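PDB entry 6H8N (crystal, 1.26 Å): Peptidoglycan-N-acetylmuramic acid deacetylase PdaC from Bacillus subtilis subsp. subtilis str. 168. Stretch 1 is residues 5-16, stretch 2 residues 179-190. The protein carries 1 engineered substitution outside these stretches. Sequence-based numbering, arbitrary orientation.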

# COMPACT_ATOMS: atom_id res chain seq x y z
N VAL A 5 3.00 6.27 -16.70
CA VAL A 5 1.94 6.97 -15.97
C VAL A 5 1.86 8.43 -16.42
O VAL A 5 2.86 9.15 -16.34
CB VAL A 5 2.16 6.90 -14.46
CG1 VAL A 5 1.08 7.67 -13.72
CG2 VAL A 5 2.20 5.45 -13.98
N ASP A 6 0.68 8.86 -16.84
CA ASP A 6 0.47 10.20 -17.38
C ASP A 6 0.05 11.13 -16.25
O ASP A 6 -1.07 11.00 -15.74
CB ASP A 6 -0.62 10.15 -18.45
CG ASP A 6 -0.87 11.49 -19.11
OD1 ASP A 6 -0.31 12.51 -18.65
OD2 ASP A 6 -1.64 11.52 -20.10
N PRO A 7 0.87 12.12 -15.87
CA PRO A 7 0.48 13.01 -14.76
C PRO A 7 -0.70 13.91 -15.07
O PRO A 7 -1.26 14.49 -14.13
CB PRO A 7 1.75 13.83 -14.49
CG PRO A 7 2.42 13.87 -15.82
CD PRO A 7 2.18 12.51 -16.43
N ASN A 8 -1.09 14.08 -16.33
CA ASN A 8 -2.21 14.94 -16.67
C ASN A 8 -3.54 14.21 -16.62
O ASN A 8 -4.59 14.82 -16.88
CB ASN A 8 -1.98 15.58 -18.04
CG ASN A 8 -0.85 16.59 -18.02
OD1 ASN A 8 -0.73 17.37 -17.08
ND2 ASN A 8 0.01 16.55 -19.02
N GLN A 9 -3.54 12.92 -16.29
CA GLN A 9 -4.76 12.16 -16.11
C GLN A 9 -4.88 11.77 -14.65
O GLN A 9 -3.94 11.92 -13.86
CB GLN A 9 -4.75 10.92 -17.01
N LYS A 10 -6.05 11.27 -14.28
CA LYS A 10 -6.31 10.94 -12.89
C LYS A 10 -5.43 9.79 -12.42
O LYS A 10 -5.18 8.84 -13.15
CB LYS A 10 -7.77 10.52 -12.70
CG LYS A 10 -8.75 11.68 -12.81
CD LYS A 10 -10.14 11.30 -12.34
CE LYS A 10 -10.71 10.13 -13.10
NZ LYS A 10 -10.87 10.43 -14.54
N VAL A 11 -5.00 9.88 -11.17
CA VAL A 11 -4.23 8.82 -10.53
C VAL A 11 -4.82 8.55 -9.16
O VAL A 11 -5.40 9.42 -8.52
CB VAL A 11 -2.73 9.18 -10.40
CG1 VAL A 11 -2.10 9.37 -11.78
CG2 VAL A 11 -2.54 10.42 -9.53
N ILE A 12 -4.66 7.31 -8.70
CA ILE A 12 -5.05 6.94 -7.36
C ILE A 12 -4.15 5.80 -6.92
O ILE A 12 -3.72 4.98 -7.73
CB ILE A 12 -6.55 6.57 -7.33
CG1 ILE A 12 -7.11 6.54 -5.90
CG2 ILE A 12 -6.83 5.27 -8.06
CD1 ILE A 12 -8.62 6.69 -5.86
N ALA A 13 -3.86 5.75 -5.62
CA ALA A 13 -3.01 4.71 -5.03
C ALA A 13 -3.86 3.81 -4.14
O ALA A 13 -4.21 4.18 -3.02
CB ALA A 13 -1.86 5.33 -4.25
N LEU A 14 -4.16 2.62 -4.62
CA LEU A 14 -4.77 1.60 -3.78
C LEU A 14 -3.67 0.90 -3.01
O LEU A 14 -2.68 0.45 -3.58
CB LEU A 14 -5.51 0.57 -4.63
CG LEU A 14 -6.64 1.08 -5.47
CD1 LEU A 14 -7.28 -0.05 -6.23
CD2 LEU A 14 -7.66 1.75 -4.59
N THR A 15 -3.84 0.79 -1.70
CA THR A 15 -2.84 0.18 -0.86
C THR A 15 -3.48 -0.85 0.05
O THR A 15 -4.66 -0.73 0.45
CB THR A 15 -2.06 1.21 -0.02
OG1 THR A 15 -2.86 1.72 1.06
CG2 THR A 15 -1.56 2.35 -0.90
N PHE A 16 -2.71 -1.89 0.35
CA PHE A 16 -3.20 -3.07 1.05
C PHE A 16 -2.27 -3.41 2.19
O PHE A 16 -1.10 -3.71 1.95
CB PHE A 16 -3.30 -4.25 0.10
CG PHE A 16 -4.26 -4.02 -1.02
CD1 PHE A 16 -5.60 -4.21 -0.80
CD2 PHE A 16 -3.83 -3.61 -2.26
CE1 PHE A 16 -6.51 -3.99 -1.79
CE2 PHE A 16 -4.74 -3.36 -3.27
CZ PHE A 16 -6.09 -3.55 -3.03
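Stretch 2 (179-190) QGYQLVTVSQLE

Stretch 2 lies on stretch 1 as a short parallel β-pairing that gives way to a capped helix, a worked example of how residues far apart in sequence are joined first by backbone hydrogen bonds and then by apolar packing. Strand 182-183 runs alongside strand 11-16 in the same direction, V11 facing Q182 (CA to CA 4.7 Å) and I12 facing L183 (CA to CA 5.3 Å). Parallel strands exchange bonds in a staggered ladder, and here Q182 N donates to K10 O (3.0 Å), I12 N to Q182 O (3.0 Å) and V184 N to I12 O (3.0 Å).

Past V184 the direct ladder opens: L14 N and V184 O stand 4.3 Å apart, and a water accepts from L14 N (2.8 Å) and lies 2.9 Å from V184 O, to which it can donate. T185 then caps the helix that begins at V186, its OG1 accepting from Q188 N (3.0 Å). The helix axis runs nearly antiparallel to strand 11-16, at a crossing angle of -155° and a closest approach of 8.1 Å. L189 reaches the strand here, with CD1 against V11 CG2 (3.5 Å) and CD2 against A13 CB (3.9 Å).

The Q182 side chain extends the polar join beyond the strand into the turn D6-Q9. Its OE1 accepts from D6 N (2.9 Å), and its NE2 donates to D6 O (2.9 Å) and to K10 O (3.1 Å), so that one amide reads the backbone at two places.

On the sheet face shared by I12 and L183, I12 CG2 lies 4.0 Å from L183 CD1. At the preceding end, K10 lays CE over a face of the Y181 ring, 3.8 Å from its centroid, and NZ continues to Q179 O (3.1 Å).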

# COMPACT_ATOMS: atom_id res chain seq x y z
N GLN A 179 -13.85 4.51 -14.43
CA GLN A 179 -13.86 5.97 -14.31
C GLN A 179 -12.62 6.64 -14.89
O GLN A 179 -12.55 7.88 -14.87
CB GLN A 179 -14.03 6.39 -12.84
CG GLN A 179 -15.41 6.13 -12.29
CD GLN A 179 -15.56 6.74 -10.94
OE1 GLN A 179 -14.87 7.71 -10.62
NE2 GLN A 179 -16.47 6.21 -10.13
N GLY A 180 -11.66 5.89 -15.39
CA GLY A 180 -10.50 6.48 -16.02
C GLY A 180 -9.32 6.74 -15.11
O GLY A 180 -8.38 7.43 -15.52
N TYR A 181 -9.33 6.24 -13.88
CA TYR A 181 -8.16 6.37 -13.02
C TYR A 181 -7.04 5.45 -13.47
O TYR A 181 -7.28 4.30 -13.86
CB TYR A 181 -8.51 6.00 -11.59
CG TYR A 181 -9.33 6.98 -10.84
CD1 TYR A 181 -10.71 6.94 -10.88
CD2 TYR A 181 -8.72 7.94 -10.04
CE1 TYR A 181 -11.47 7.82 -10.15
CE2 TYR A 181 -9.47 8.83 -9.31
CZ TYR A 181 -10.85 8.77 -9.37
OH TYR A 181 -11.56 9.67 -8.62
N GLN A 182 -5.81 5.94 -13.36
CA GLN A 182 -4.61 5.12 -13.39
C GLN A 182 -4.34 4.66 -11.97
O GLN A 182 -4.21 5.47 -11.05
CB GLN A 182 -3.43 5.94 -13.91
CG GLN A 182 -3.63 6.49 -15.31
CD GLN A 182 -2.64 7.55 -15.67
OE1 GLN A 182 -1.72 7.31 -16.44
NE2 GLN A 182 -2.80 8.73 -15.09
N LEU A 183 -4.32 3.34 -11.79
CA LEU A 183 -4.04 2.73 -10.49
C LEU A 183 -2.53 2.56 -10.37
O LEU A 183 -1.94 1.67 -10.99
CB LEU A 183 -4.77 1.39 -10.37
CG LEU A 183 -6.24 1.47 -9.94
CD1 LEU A 183 -7.08 2.35 -10.84
CD2 LEU A 183 -6.82 0.06 -9.87
N VAL A 184 -1.92 3.41 -9.56
CA VAL A 184 -0.47 3.54 -9.48
C VAL A 184 0.02 3.13 -8.10
O VAL A 184 -0.74 3.09 -7.13
CB VAL A 184 -0.01 4.96 -9.85
CG1 VAL A 184 -0.57 5.36 -11.21
CG2 VAL A 184 -0.45 5.97 -8.83
N THR A 185 1.32 2.87 -8.01
CA THR A 185 1.94 2.57 -6.73
C THR A 185 2.14 3.86 -5.94
O THR A 185 2.02 4.98 -6.46
CB THR A 185 3.30 1.90 -6.91
OG1 THR A 185 4.19 2.86 -7.50
CG2 THR A 185 3.20 0.66 -7.78
N VAL A 186 2.45 3.71 -4.66
CA VAL A 186 2.71 4.88 -3.82
C VAL A 186 3.86 5.71 -4.38
O VAL A 186 3.78 6.95 -4.45
CB VAL A 186 2.93 4.45 -2.36
CG1 VAL A 186 3.54 5.56 -1.50
CG2 VAL A 186 1.64 3.97 -1.75
N SER A 187 4.95 5.06 -4.77
CA SER A 187 6.08 5.81 -5.33
C SER A 187 5.73 6.46 -6.66
O SER A 187 6.19 7.57 -6.94
CB SER A 187 7.30 4.90 -5.44
OG SER A 187 7.73 4.54 -4.13
N GLN A 188 4.91 5.81 -7.49
CA GLN A 188 4.49 6.42 -8.74
C GLN A 188 3.62 7.65 -8.48
O GLN A 188 3.71 8.64 -9.20
CB GLN A 188 3.75 5.42 -9.60
CG GLN A 188 4.66 4.40 -10.25
CD GLN A 188 3.92 3.21 -10.83
OE1 GLN A 188 2.74 2.98 -10.59
NE2 GLN A 188 4.65 2.41 -11.61
N LEU A 189 2.77 7.59 -7.45
CA LEU A 189 1.95 8.75 -7.11
C LEU A 189 2.83 9.91 -6.66
O LEU A 189 2.61 11.06 -7.06
CB LEU A 189 0.96 8.36 -6.02
CG LEU A 189 0.14 9.52 -5.46
CD1 LEU A 189 -0.69 10.18 -6.53
CD2 LEU A 189 -0.72 9.01 -4.29
N GLU A 190 3.85 9.64 -5.83
CA GLU A 190 4.79 10.68 -5.43
C GLU A 190 5.41 11.33 -6.65
O GLU A 190 5.57 12.56 -6.70
CB GLU A 190 5.90 10.09 -4.54
CG GLU A 190 5.48 9.67 -3.14
CD GLU A 190 6.66 9.10 -2.33
OE1 GLU A 190 6.48 8.76 -1.14
OE2 GLU A 190 7.78 9.01 -2.90
O HOH W 1 -8.33 10.52 -16.04
O HOH W 2 -0.61 2.04 -4.57
O HOH W 3 -3.33 1.79 -7.15